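Local coordinates for protein Phenolphthiocerol/phthiocerol polyketide synthase subunit C (Mycobacterium tuberculosis H37Rv, PDB 8QZI) that probably serves, through its acyl carrier protein domain, to carry growing acyl chains on a phosphopantetheine arm during phthiocerol and phenolphthiocerol polyketide synthesis, at residues I72-P77 with T113-A118. Numbering follows the deposited sequence.
Sequences IDHHRP and TISDLA
Ile114 presses its side chain into the turn formed by residues 72-77, where its CG1 meets CD1 of Ile72 at 3.5 Å, the two isoleucines reaching tip to tip. Its CG1 lies anti to the backbone N (chi1 157°), which directs that branch to Ile72; the bend at chi2 (-104°) turns CD1 obliquely to the His74 ring. On the polar side, the carbonyl of His74 gathers three donors. Thr113 OG1 donates to His74 O over 3.1 Å, tilted from the carbonyl plane, and the backbone N of Ser115 reaches the same oxygen at 3.2 Å from above that plane. The third, His75 ND1, comes from the opposite side, 3.1 Å from His74 O. Thr113 meanwhile lays CG2 against the His75 backbone, 3.7 Å from His75 O, while the His74 ring turns an edge to the Ser115 side chain. The turn itself is shaped by Asp73, whose OD1 accepts from His75 N (2.7 Å) in an Asx turn, while its OD2 forms a salt bridge with Arg76 NH1. Within this carrier-protein domain, the contact ties the loop between helices 52-66 and 85-98 to the loop leading into helix 119-124, with Ala55 of helix 52-66 touching both His74 and Ser115.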
loop_
_atom_site.group_PDB
_atom_site.type_symbol
_atom_site.label_atom_id
_atom_site.label_comp_id
_atom_site.label_asym_id
_atom_site.label_seq_id
_atom_site.Cartn_x
_atom_site.Cartn_y
_atom_site.Cartn_z
ATOM N N ILE F 72 13.761 18.437 -6.320
ATOM C CA ILE F 72 13.760 17.031 -6.719
ATOM C C ILE F 72 13.941 16.950 -8.231
ATOM O O ILE F 72 13.236 17.632 -8.982
ATOM C CB ILE F 72 12.462 16.320 -6.283
ATOM C CG1 ILE F 72 12.205 15.073 -7.132
ATOM C CG2 ILE F 72 11.268 17.274 -6.331
ATOM C CD1 ILE F 72 10.808 14.518 -6.971
ATOM N N ASP F 73 14.880 16.114 -8.675
ATOM C CA ASP F 73 15.136 15.982 -10.102
ATOM C C ASP F 73 13.961 15.285 -10.789
ATOM O O ASP F 73 13.080 14.706 -10.147
ATOM C CB ASP F 73 16.450 15.234 -10.346
ATOM C CG ASP F 73 16.322 13.736 -10.156
ATOM O OD1 ASP F 73 15.947 13.047 -11.127
ATOM O OD2 ASP F 73 16.608 13.244 -9.043
ATOM N N HIS F 74 13.954 15.357 -12.121
ATOM C CA HIS F 74 12.833 14.913 -12.943
ATOM C C HIS F 74 13.010 13.500 -13.493
ATOM O O HIS F 74 12.115 13.004 -14.187
ATOM C CB HIS F 74 12.616 15.907 -14.101
ATOM C CG HIS F 74 12.258 17.295 -13.651
ATOM N ND1 HIS F 74 11.018 17.857 -13.877
ATOM C CD2 HIS F 74 12.976 18.232 -12.985
ATOM C CE1 HIS F 74 10.986 19.076 -13.367
ATOM N NE2 HIS F 74 12.161 19.327 -12.818
ATOM N N HIS F 75 14.141 12.846 -13.189
ATOM C CA HIS F 75 14.456 11.485 -13.617
ATOM C C HIS F 75 14.627 10.547 -12.423
ATOM O O HIS F 75 15.344 9.547 -12.513
ATOM C CB HIS F 75 15.719 11.461 -14.479
ATOM C CG HIS F 75 15.568 12.132 -15.811
ATOM N ND1 HIS F 75 14.352 12.563 -16.298
ATOM C CD2 HIS F 75 16.484 12.441 -16.760
ATOM C CE1 HIS F 75 14.526 13.111 -17.488
ATOM N NE2 HIS F 75 15.810 13.050 -17.793
ATOM N N ARG F 76 13.980 10.856 -11.298
ATOM C CA ARG F 76 14.133 10.102 -10.054
ATOM C C ARG F 76 12.831 9.393 -9.701
ATOM O O ARG F 76 11.800 10.064 -9.517
ATOM C CB ARG F 76 14.559 11.034 -8.913
ATOM C CG ARG F 76 14.657 10.373 -7.541
ATOM C CD ARG F 76 16.098 10.331 -7.030
ATOM N NE ARG F 76 16.163 10.387 -5.568
ATOM C CZ ARG F 76 16.351 11.505 -4.870
ATOM N NH1 ARG F 76 16.503 12.663 -5.497
ATOM N NH2 ARG F 76 16.387 11.467 -3.547
ATOM N N PRO F 77 12.814 8.063 -9.588
ATOM C CA PRO F 77 11.583 7.381 -9.160
ATOM C C PRO F 77 11.198 7.794 -7.747
ATOM O O PRO F 77 12.002 7.715 -6.816
ATOM C CB PRO F 77 11.954 5.894 -9.241
ATOM C CG PRO F 77 13.116 5.838 -10.197
ATOM C CD PRO F 77 13.876 7.110 -9.957
ATOM N N THR F 113 9.292 7.936 -13.796
ATOM C CA THR F 113 10.101 8.429 -12.694
ATOM C C THR F 113 9.304 9.424 -11.871
ATOM O O THR F 113 8.354 9.059 -11.170
ATOM C CB THR F 113 11.370 9.092 -13.227
ATOM O OG1 THR F 113 11.012 10.094 -14.191
ATOM C CG2 THR F 113 12.285 8.057 -13.881
ATOM N N ILE F 114 9.697 10.689 -11.963
ATOM C CA ILE F 114 9.002 11.792 -11.312
ATOM C C ILE F 114 8.299 12.672 -12.342
ATOM O O ILE F 114 7.077 12.816 -12.315
ATOM C CB ILE F 114 9.969 12.616 -10.428
ATOM C CG1 ILE F 114 9.437 14.042 -10.201
ATOM C CG2 ILE F 114 11.368 12.614 -11.022
ATOM C CD1 ILE F 114 10.129 15.123 -11.010
ATOM N N SER F 115 9.055 13.249 -13.280
ATOM C CA SER F 115 8.513 14.161 -14.278
ATOM C C SER F 115 8.468 13.540 -15.664
ATOM O O SER F 115 8.675 14.234 -16.661
ATOM C CB SER F 115 9.310 15.460 -14.335
ATOM O OG SER F 115 9.053 16.154 -15.548
ATOM N N ASP F 116 8.225 12.237 -15.749
ATOM C CA ASP F 116 7.722 11.651 -16.983
ATOM C C ASP F 116 6.226 11.362 -16.892
ATOM O O ASP F 116 5.705 10.477 -17.582
ATOM C CB ASP F 116 8.518 10.409 -17.368
ATOM C CG ASP F 116 9.255 10.594 -18.682
ATOM O OD1 ASP F 116 8.710 10.214 -19.744
ATOM O OD2 ASP F 116 10.365 11.164 -18.654
ATOM N N LEU F 117 5.536 12.083 -16.007
ATOM C CA LEU F 117 4.187 12.553 -16.278
ATOM C C LEU F 117 4.210 13.849 -17.075
ATOM O O LEU F 117 3.242 14.615 -17.035
ATOM C CB LEU F 117 3.394 12.748 -14.985
ATOM C CG LEU F 117 3.298 11.654 -13.919
ATOM C CD1 LEU F 117 4.174 12.024 -12.740
ATOM C CD2 LEU F 117 1.855 11.424 -13.464
ATOM N N ALA F 118 5.329 14.147 -17.751
ATOM C CA ALA F 118 5.342 15.198 -18.761
ATOM C C ALA F 118 4.494 14.693 -19.906
ATOM O O ALA F 118 3.366 15.151 -20.100
ATOM C CB ALA F 118 6.760 15.535 -19.236
#